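PDB 4N4P: acylneuraminate lyase from Mycoplasma synoviae, which belongs to the dihydrodipicolinate synthetase family of TIM-barrel proteins and is found here in an assembly of four chains. Local coordinates for residues Glu31-Leu36 with Ala70-Gly75; Lys23-Gly28 with Gly265-Tyr270; Phe4-Gly9 with Arg76-Ala81. One frame throughout, in Å; residues are numbered along the deposited sequence.

Contact 1. Residues Glu31-Leu36 with Ala70-Gly75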
loop_
_atom_site.group_PDB
_atom_site.type_symbol
_atom_site.label_atom_id
_atom_site.label_comp_id
_atom_site.label_asym_id
_atom_site.label_seq_id
_atom_site.Cartn_x
_atom_site.Cartn_y
_atom_site.Cartn_z
ATOM N N GLU A 31 10.578 39.805 -8.651
ATOM C CA GLU A 31 11.742 39.336 -9.417
ATOM C C GLU A 31 11.535 37.908 -9.926
ATOM O O GLU A 31 11.939 37.589 -11.029
ATOM C CB GLU A 31 13.029 39.384 -8.592
ATOM C CG GLU A 31 13.497 40.801 -8.236
ATOM C CD GLU A 31 14.916 40.812 -7.691
ATOM O OE1 GLU A 31 15.742 39.938 -8.073
ATOM O OE2 GLU A 31 15.214 41.717 -6.880
ATOM N N VAL A 32 10.943 37.047 -9.110
ATOM C CA VAL A 32 10.670 35.679 -9.566
ATOM C C VAL A 32 9.703 35.705 -10.752
ATOM O O VAL A 32 9.892 34.981 -11.713
ATOM C CB VAL A 32 10.120 34.804 -8.429
ATOM C CG1 VAL A 32 9.448 33.529 -8.961
ATOM C CG2 VAL A 32 11.264 34.480 -7.443
ATOM N N VAL A 33 8.646 36.512 -10.662
ATOM C CA VAL A 33 7.687 36.617 -11.783
ATOM C C VAL A 33 8.406 37.053 -13.063
ATOM O O VAL A 33 8.265 36.417 -14.119
ATOM C CB VAL A 33 6.468 37.533 -11.445
ATOM C CG1 VAL A 33 5.564 37.780 -12.710
ATOM C CG2 VAL A 33 5.632 36.926 -10.328
ATOM N N ASN A 34 9.208 38.126 -12.990
ATOM C CA ASN A 34 9.949 38.559 -14.172
ATOM C C ASN A 34 10.872 37.486 -14.725
ATOM O O ASN A 34 10.995 37.343 -15.933
ATOM C CB ASN A 34 10.757 39.839 -13.897
ATOM C CG ASN A 34 9.882 41.062 -13.604
ATOM O OD1 ASN A 34 8.682 41.109 -13.891
ATOM N ND2 ASN A 34 10.519 42.091 -13.038
ATOM N N PHE A 35 11.552 36.748 -13.844
ATOM C CA PHE A 35 12.443 35.675 -14.268
ATOM C C PHE A 35 11.644 34.618 -15.058
ATOM O O PHE A 35 12.051 34.192 -16.154
ATOM C CB PHE A 35 13.117 35.054 -13.028
ATOM C CG PHE A 35 13.988 33.866 -13.326
ATOM C CD1 PHE A 35 15.215 34.022 -13.958
ATOM C CD2 PHE A 35 13.580 32.579 -12.932
ATOM C CE1 PHE A 35 16.037 32.910 -14.205
ATOM C CE2 PHE A 35 14.379 31.483 -13.169
ATOM C CZ PHE A 35 15.614 31.644 -13.803
ATOM N N LEU A 36 10.482 34.253 -14.536
ATOM C CA LEU A 36 9.647 33.229 -15.183
ATOM C C LEU A 36 9.139 33.701 -16.547
ATOM O O LEU A 36 9.201 32.972 -17.547
ATOM C CB LEU A 36 8.473 32.841 -14.279
ATOM C CG LEU A 36 8.904 32.191 -12.952
ATOM C CD1 LEU A 36 7.692 31.828 -12.088
ATOM C CD2 LEU A 36 9.757 30.948 -13.276
ATOM N N ALA A 70 0.115 39.580 -9.706
ATOM C CA ALA A 70 -0.730 40.198 -10.729
ATOM C C ALA A 70 -0.124 41.521 -11.196
ATOM O O ALA A 70 -0.107 41.800 -12.397
ATOM C CB ALA A 70 -2.120 40.395 -10.220
ATOM N N GLU A 71 0.400 42.302 -10.249
ATOM C CA GLU A 71 1.150 43.533 -10.552
ATOM C C GLU A 71 2.368 43.317 -11.426
ATOM O O GLU A 71 2.492 43.923 -12.495
ATOM C CB GLU A 71 1.538 44.261 -9.253
ATOM C CG GLU A 71 0.318 44.799 -8.521
ATOM C CD GLU A 71 0.652 45.480 -7.199
ATOM O OE1 GLU A 71 1.855 45.581 -6.840
ATOM O OE2 GLU A 71 -0.309 45.911 -6.524
ATOM N N ALA A 72 3.269 42.441 -10.984
ATOM C CA ALA A 72 4.475 42.118 -11.732
ATOM C C ALA A 72 4.193 41.530 -13.106
ATOM O O ALA A 72 4.900 41.833 -14.073
ATOM C CB ALA A 72 5.351 41.146 -10.926
ATOM N N ASN A 73 3.209 40.649 -13.179
ATOM C CA ASN A 73 2.886 39.997 -14.457
ATOM C C ASN A 73 2.351 41.032 -15.457
ATOM O O ASN A 73 2.710 40.988 -16.629
ATOM C CB ASN A 73 1.844 38.922 -14.255
ATOM C CG ASN A 73 1.447 38.263 -15.549
ATOM O OD1 ASN A 73 2.304 37.871 -16.352
ATOM N ND2 ASN A 73 0.148 38.156 -15.768
ATOM N N ALA A 74 1.527 41.964 -14.950
ATOM C CA ALA A 74 0.879 42.993 -15.780
ATOM C C ALA A 74 0.237 42.364 -17.028
ATOM O O ALA A 74 0.399 42.866 -18.138
ATOM C CB ALA A 74 1.905 44.067 -16.179
ATOM N N GLY A 75 -0.438 41.233 -16.843
ATOM C CA GLY A 75 -1.160 40.539 -17.907
ATOM C C GLY A 75 -0.337 39.859 -18.998
ATOM O O GLY A 75 -0.904 39.433 -20.007
HETATM O O HOH W 1 7.355 43.539 -13.971
#

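Contact 2. Residues Lys23-Gly28 with Gly265-Tyr270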
loop_
_atom_site.group_PDB
_atom_site.type_symbol
_atom_site.label_atom_id
_atom_site.label_comp_id
_atom_site.label_asym_id
_atom_site.label_seq_id
_atom_site.Cartn_x
_atom_site.Cartn_y
_atom_site.Cartn_z
ATOM N N LYS A 23 10.352 36.185 6.736
ATOM C CA LYS A 23 9.344 37.179 6.357
ATOM C C LYS A 23 9.025 37.002 4.877
ATOM O O LYS A 23 9.925 36.707 4.101
ATOM C CB LYS A 23 9.867 38.599 6.565
ATOM C CG LYS A 23 10.151 38.983 8.032
ATOM C CD LYS A 23 10.469 40.502 8.174
ATOM C CE LYS A 23 11.709 40.940 7.375
ATOM N NZ LYS A 23 12.947 40.210 7.806
ATOM N N LEU A 24 7.776 37.221 4.474
ATOM C CA LEU A 24 7.493 37.309 3.033
ATOM C C LEU A 24 8.395 38.346 2.379
ATOM O O LEU A 24 8.434 39.519 2.813
ATOM C CB LEU A 24 6.027 37.672 2.770
ATOM C CG LEU A 24 5.625 37.714 1.296
ATOM C CD1 LEU A 24 5.803 36.336 0.649
ATOM C CD2 LEU A 24 4.185 38.180 1.191
ATOM N N HIS A 25 9.133 37.937 1.351
ATOM C CA HIS A 25 10.015 38.869 0.647
ATOM C C HIS A 25 9.332 39.459 -0.598
ATOM O O HIS A 25 9.389 38.890 -1.697
ATOM C CB HIS A 25 11.360 38.227 0.316
ATOM C CG HIS A 25 12.348 39.188 -0.265
ATOM N ND1 HIS A 25 12.506 40.474 0.216
ATOM C CD2 HIS A 25 13.238 39.049 -1.270
ATOM C CE1 HIS A 25 13.439 41.090 -0.490
ATOM N NE2 HIS A 25 13.901 40.244 -1.395
ATOM N N LYS A 26 8.669 40.596 -0.391
ATOM C CA LYS A 26 7.743 41.149 -1.374
ATOM C C LYS A 26 8.440 41.496 -2.672
ATOM O O LYS A 26 7.927 41.143 -3.728
ATOM C CB LYS A 26 6.992 42.372 -0.809
ATOM C CG LYS A 26 6.303 42.090 0.504
ATOM C CD LYS A 26 5.025 42.907 0.626
ATOM C CE LYS A 26 4.656 43.228 2.050
ATOM N NZ LYS A 26 4.744 44.708 2.220
ATOM N N ALA A 27 9.612 42.136 -2.601
ATOM C CA ALA A 27 10.371 42.488 -3.804
ATOM C C ALA A 27 10.794 41.242 -4.562
ATOM O O ALA A 27 10.904 41.256 -5.796
ATOM C CB ALA A 27 11.618 43.339 -3.444
ATOM N N GLY A 28 11.069 40.174 -3.815
ATOM C CA GLY A 28 11.442 38.900 -4.439
ATOM C C GLY A 28 10.331 38.277 -5.279
ATOM O O GLY A 28 10.603 37.643 -6.305
ATOM N N GLY A 265 20.925 35.472 -10.160
ATOM C CA GLY A 265 20.767 36.875 -9.694
ATOM C C GLY A 265 19.342 37.272 -9.319
ATOM O O GLY A 265 19.016 38.483 -9.219
ATOM N N VAL A 266 18.485 36.267 -9.131
ATOM C CA VAL A 266 17.078 36.494 -8.802
ATOM C C VAL A 266 16.917 36.409 -7.283
ATOM O O VAL A 266 17.318 35.430 -6.663
ATOM C CB VAL A 266 16.156 35.442 -9.507
ATOM C CG1 VAL A 266 14.674 35.674 -9.170
ATOM C CG2 VAL A 266 16.371 35.480 -11.018
ATOM N N ASP A 267 16.334 37.439 -6.694
ATOM C CA ASP A 267 16.179 37.529 -5.245
ATOM C C ASP A 267 15.044 36.616 -4.765
ATOM O O ASP A 267 14.050 37.072 -4.192
ATOM C CB ASP A 267 15.931 39.001 -4.864
ATOM C CG ASP A 267 16.251 39.325 -3.410
ATOM O OD1 ASP A 267 16.778 38.478 -2.661
ATOM O OD2 ASP A 267 15.991 40.497 -3.017
ATOM N N ALA A 268 15.217 35.307 -4.973
ATOM C CA ALA A 268 14.188 34.322 -4.692
ATOM C C ALA A 268 14.077 33.914 -3.230
ATOM O O ALA A 268 13.132 33.219 -2.853
ATOM C CB ALA A 268 14.403 33.066 -5.572
ATOM N N GLY A 269 15.057 34.308 -2.414
ATOM C CA GLY A 269 14.989 34.075 -0.971
ATOM C C GLY A 269 15.115 32.622 -0.560
ATOM O O GLY A 269 15.784 31.837 -1.236
ATOM N N TYR A 270 14.514 32.292 0.577
ATOM C CA TYR A 270 14.661 30.982 1.219
ATOM C C TYR A 270 13.317 30.351 1.525
ATOM O O TYR A 270 12.266 31.003 1.448
ATOM C CB TYR A 270 15.529 31.107 2.499
ATOM C CG TYR A 270 16.925 31.602 2.146
ATOM C CD1 TYR A 270 17.966 30.702 1.955
ATOM C CD2 TYR A 270 17.175 32.960 1.905
ATOM C CE1 TYR A 270 19.233 31.129 1.581
ATOM C CE2 TYR A 270 18.445 33.400 1.516
ATOM C CZ TYR A 270 19.462 32.474 1.365
ATOM O OH TYR A 270 20.717 32.894 0.994
#

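Contact 3. Residues Phe4-Gly9 with Arg76-Ala81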
loop_
_atom_site.group_PDB
_atom_site.type_symbol
_atom_site.label_atom_id
_atom_site.label_comp_id
_atom_site.label_asym_id
_atom_site.label_seq_id
_atom_site.Cartn_x
_atom_site.Cartn_y
_atom_site.Cartn_z
ATOM N N PHE A 4 -9.572 27.062 -24.676
ATOM C CA PHE A 4 -8.652 27.035 -23.539
ATOM C C PHE A 4 -7.208 27.284 -23.978
ATOM O O PHE A 4 -6.258 26.819 -23.338
ATOM C CB PHE A 4 -8.728 25.664 -22.852
ATOM C CG PHE A 4 -10.013 25.409 -22.105
ATOM C CD1 PHE A 4 -10.522 26.354 -21.208
ATOM C CD2 PHE A 4 -10.663 24.184 -22.234
ATOM C CE1 PHE A 4 -11.712 26.085 -20.490
ATOM C CE2 PHE A 4 -11.843 23.909 -21.524
ATOM C CZ PHE A 4 -12.358 24.854 -20.656
ATOM N N ASP A 5 -7.042 28.042 -25.055
ATOM C CA ASP A 5 -5.717 28.260 -25.624
ATOM C C ASP A 5 -4.744 28.950 -24.669
ATOM O O ASP A 5 -3.551 28.640 -24.674
ATOM C CB ASP A 5 -5.811 29.000 -26.946
ATOM C CG ASP A 5 -6.356 28.120 -28.071
ATOM O OD1 ASP A 5 -6.666 26.911 -27.873
ATOM O OD2 ASP A 5 -6.462 28.665 -29.178
ATOM N N LYS A 6 -5.248 29.822 -23.796
ATOM C CA LYS A 6 -4.364 30.481 -22.851
ATOM C C LYS A 6 -3.832 29.532 -21.762
ATOM O O LYS A 6 -2.967 29.924 -20.981
ATOM C CB LYS A 6 -5.041 31.681 -22.190
ATOM C CG LYS A 6 -6.081 31.276 -21.167
ATOM C CD LYS A 6 -7.252 32.241 -21.079
ATOM C CE LYS A 6 -7.127 33.233 -20.013
ATOM N NZ LYS A 6 -8.451 33.733 -19.499
ATOM N N PHE A 7 -4.342 28.306 -21.724
ATOM C CA PHE A 7 -3.868 27.338 -20.731
ATOM C C PHE A 7 -2.928 26.300 -21.338
ATOM O O PHE A 7 -2.588 25.308 -20.687
ATOM C CB PHE A 7 -5.038 26.642 -20.071
ATOM C CG PHE A 7 -5.903 27.572 -19.266
ATOM C CD1 PHE A 7 -5.442 28.058 -18.027
ATOM C CD2 PHE A 7 -7.169 27.947 -19.725
ATOM C CE1 PHE A 7 -6.225 28.883 -17.261
ATOM C CE2 PHE A 7 -7.965 28.807 -18.964
ATOM C CZ PHE A 7 -7.492 29.269 -17.720
ATOM N N LYS A 8 -2.528 26.534 -22.574
ATOM C CA LYS A 8 -1.542 25.662 -23.244
ATOM C C LYS A 8 -0.147 26.017 -22.797
ATOM O O LYS A 8 0.173 27.199 -22.614
ATOM C CB LYS A 8 -1.656 25.808 -24.748
ATOM C CG LYS A 8 -2.966 25.187 -25.252
ATOM C CD LYS A 8 -3.233 25.409 -26.734
ATOM C CE LYS A 8 -4.480 24.624 -27.129
ATOM N NZ LYS A 8 -4.615 24.587 -28.627
ATOM N N GLY A 9 0.691 24.995 -22.639
ATOM C CA GLY A 9 2.108 25.204 -22.451
ATOM C C GLY A 9 2.563 24.992 -21.017
ATOM O O GLY A 9 1.987 24.177 -20.268
ATOM N N ARG A 76 0.980 39.734 -18.810
ATOM C CA ARG A 76 1.844 39.157 -19.856
ATOM C C ARG A 76 1.576 37.669 -20.096
ATOM O O ARG A 76 1.446 37.231 -21.239
ATOM C CB ARG A 76 3.321 39.366 -19.549
ATOM C CG ARG A 76 3.770 40.811 -19.762
ATOM C CD ARG A 76 5.197 40.996 -19.333
ATOM N NE ARG A 76 5.388 40.903 -17.882
ATOM C CZ ARG A 76 6.575 40.822 -17.296
ATOM N NH1 ARG A 76 7.691 40.764 -18.034
ATOM N NH2 ARG A 76 6.655 40.772 -15.974
ATOM N N VAL A 77 1.498 36.902 -19.011
ATOM C CA VAL A 77 1.222 35.470 -19.135
ATOM C C VAL A 77 -0.027 35.086 -18.354
ATOM O O VAL A 77 -0.563 35.883 -17.600
ATOM C CB VAL A 77 2.455 34.607 -18.721
ATOM C CG1 VAL A 77 3.695 34.989 -19.544
ATOM C CG2 VAL A 77 2.710 34.674 -17.190
ATOM N N THR A 78 -0.498 33.858 -18.546
ATOM C CA THR A 78 -1.721 33.363 -17.881
ATOM C C THR A 78 -1.414 33.157 -16.406
ATOM O O THR A 78 -0.308 32.733 -16.085
ATOM C CB THR A 78 -2.150 32.043 -18.546
ATOM O OG1 THR A 78 -2.341 32.295 -19.958
ATOM C CG2 THR A 78 -3.466 31.456 -17.938
ATOM N N LEU A 79 -2.370 33.469 -15.535
ATOM C CA LEU A 79 -2.162 33.272 -14.091
ATOM C C LEU A 79 -3.200 32.363 -13.497
ATOM O O LEU A 79 -4.379 32.519 -13.747
ATOM C CB LEU A 79 -2.188 34.612 -13.346
ATOM C CG LEU A 79 -1.091 35.644 -13.666
ATOM C CD1 LEU A 79 -1.297 36.916 -12.865
ATOM C CD2 LEU A 79 0.319 35.082 -13.432
ATOM N N ILE A 80 -2.750 31.414 -12.683
ATOM C CA ILE A 80 -3.628 30.545 -11.926
ATOM C C ILE A 80 -3.200 30.612 -10.476
ATOM O O ILE A 80 -2.019 30.525 -10.185
ATOM C CB ILE A 80 -3.560 29.076 -12.411
ATOM C CG1 ILE A 80 -3.814 28.987 -13.928
ATOM C CG2 ILE A 80 -4.567 28.226 -11.655
ATOM C CD1 ILE A 80 -3.655 27.584 -14.491
ATOM N N ALA A 81 -4.160 30.799 -9.569
ATOM C CA ALA A 81 -3.874 30.834 -8.134
ATOM C C ALA A 81 -4.495 29.650 -7.420
ATOM O O ALA A 81 -5.699 29.444 -7.496
ATOM C CB ALA A 81 -4.440 32.143 -7.502
#

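Contact 1. Residues Glu31-Leu36 with Ala70-Gly75
Val-33 and Ala-72 bring two helices together: their CA atoms, 6.4 Å apart, are the closest between residues 31-36, within helix 26-39, and residues 70-75, at the C-terminal end of helix 59-73. The second helix gives out at Ala-74, which takes a positive phi of 48° although its N still bonds to Ala-70 O. Val-33 directs its side chain at the neighbouring helix. With CG1 anti to the backbone N (chi1 173°), that methyl is carried over the last helical turn, 3.8 Å from Ala-72 CB and 3.7 Å from Asn-73 N. The small methyl of Ala-72 suits the place, because it meets both CB and CG1 of the valine while letting the backbones come near. Val-33 also packs on Ile-45 of strand 44-47, which links the helix pair to the barrel wall.

Beside this apolar touch lies a polar one. Asn-34 OD1 and Ala-72 O are two acceptors 3.9 Å apart, and a water donates to both, at 2.8 Å to Asn-34 OD1 and 3.0 Å to Ala-72 O. Arg-76 NH2 bonds to the same two oxygens, so the pair is bridged twice. Asn-73 touches Val-33 CG1 with its CB, and its OD1 receives Val-77 N, fastening the helix end to the chain that follows. The chemistry implies a division of labour: the methyl groups pack at the point where the helices come nearest, while donors from water and arginine satisfy a carbonyl at the helix terminus and probably offset the repulsion between the two oxygens.

Contact 2. Residues Lys23-Gly28 with Gly265-Tyr270
His-25 and Asp-267 meet at about a right angle, the edge of the imidazole running into the carboxylate. His-25 NE2 donates to Asp-267 OD2 over 2.7 Å, and the bond is nearly straight, with an N-H...O angle of 167°. The oxygen lies almost in the ring plane, yet the ring and carboxylate planes are 69° apart, so the N-H reaches OD2 from well above the carboxylate plane. Both residues extend toward one another by holding CG anti to the backbone N, at a chi1 of -173° in the histidine. Asp-267 O also comes to the ring edge, 3.6 Å from His-25 CD2, and one face of the imidazole has Gly-28 N 3.5 Å above its plane, offset toward the rim.

Glycine suits position 28 because the backbones are so close: Gly-28 CA, with no side chain, can come within 3.2 Å of Asp-267 O. Asp-267 is itself the centre of an inverse gamma turn, closed by Ala-268 N to Val-266 O at 2.7 Å. Its own N is held by Glu-31 OE1, about one turn beyond Gly-28 in helix 26-39, so the loop is gripped through both backbone and side chain. Val-266 packs on Val-32 and Phe-35 of the same helix.

His-25 occupies the N-cap position of helix 26-39, while Gly-265, with positive phi, is the C-prime residue of the Schellman motif ending helix 253-263. The arrangement is thus a histidine-carboxylate pair joining the start of the first TIM-barrel helix to the loop between helix 253-263 and helix 280-294, in the helical region that follows the barrel.

Contact 3. Residues Phe4-Gly9 with Arg76-Ala81
Lys-6 and Phe-7, in a short 3-10 turn ahead of the first barrel strand, meet Thr-78 and Ile-80 of strand 78-82. The turn opens at Phe-4, whose O receives Phe-7 N. Asp-5 follows, its O bonded to Lys-8 N and its carboxylate in a salt bridge of 3.2 Å between Asp-5 OD1 and Lys-8 NZ, whose hydrogen bond is weak; the pair ties the turn to itself.

Lys-6 offers its backbone as much as its side chain. Thr-78 OG1 donates to Lys-6 O at 2.7 Å, tilted 21° from the carbonyl plane; the hydroxyl of a threonine suits a buried strand start where a carbonyl needs a donor. The lysine's aliphatic part lies against Phe-7, with Lys-6 CG 3.7 Å above the plane of the Phe-7 ring, offset toward its rim, and NZ goes on to a salt bridge with Asp-104, whose other carboxylate oxygen receives Leu-79 N.

Phe-7 lies beside the strand. Its CE1 is 3.8 Å from Thr-78 CG2, an oblique approach, whereas Ile-80 CD1 sits at the ring edge, 4.0 Å from Phe-7 CD1. That methyl ends an extended chain (chi2 176°), which lets a branched residue two places along the strand reach the same ring as Thr-78. Leu-187 and Met-189 of strand 187-190 also touch the phenyl group.

Gly-9 begins strand 9-12, where its phi of 105° is one that glycine readily adopts. Since the ring packs between two strands far apart in the sheet order, the turn plugs the N-terminal end of the parallel barrel, the end opposite the one at which TIM barrels characteristically place their active sites.

In the fold
From the N terminus, the turn at 4-9 comes first, and the chain returns to it at 76-81, closing contact 3. Inside that loop, 31-36 and 70-75 close contact 1 between two successive barrel helices. Contact 2 opens at 23-28, before contact 1, and closes only at 265-270, so contact 1 nests within both longer loops, while contacts 2 and 3 cross. Contact 1 touches both neighbours, contact 2 through helix 26-39 and contact 3 through the chain that follows helix 59-73. Contacts 2 and 3 stay about 11 Å apart at their nearest atoms. Together they tie the barrel's N-terminal end, its first two helices and the C-terminal helical region.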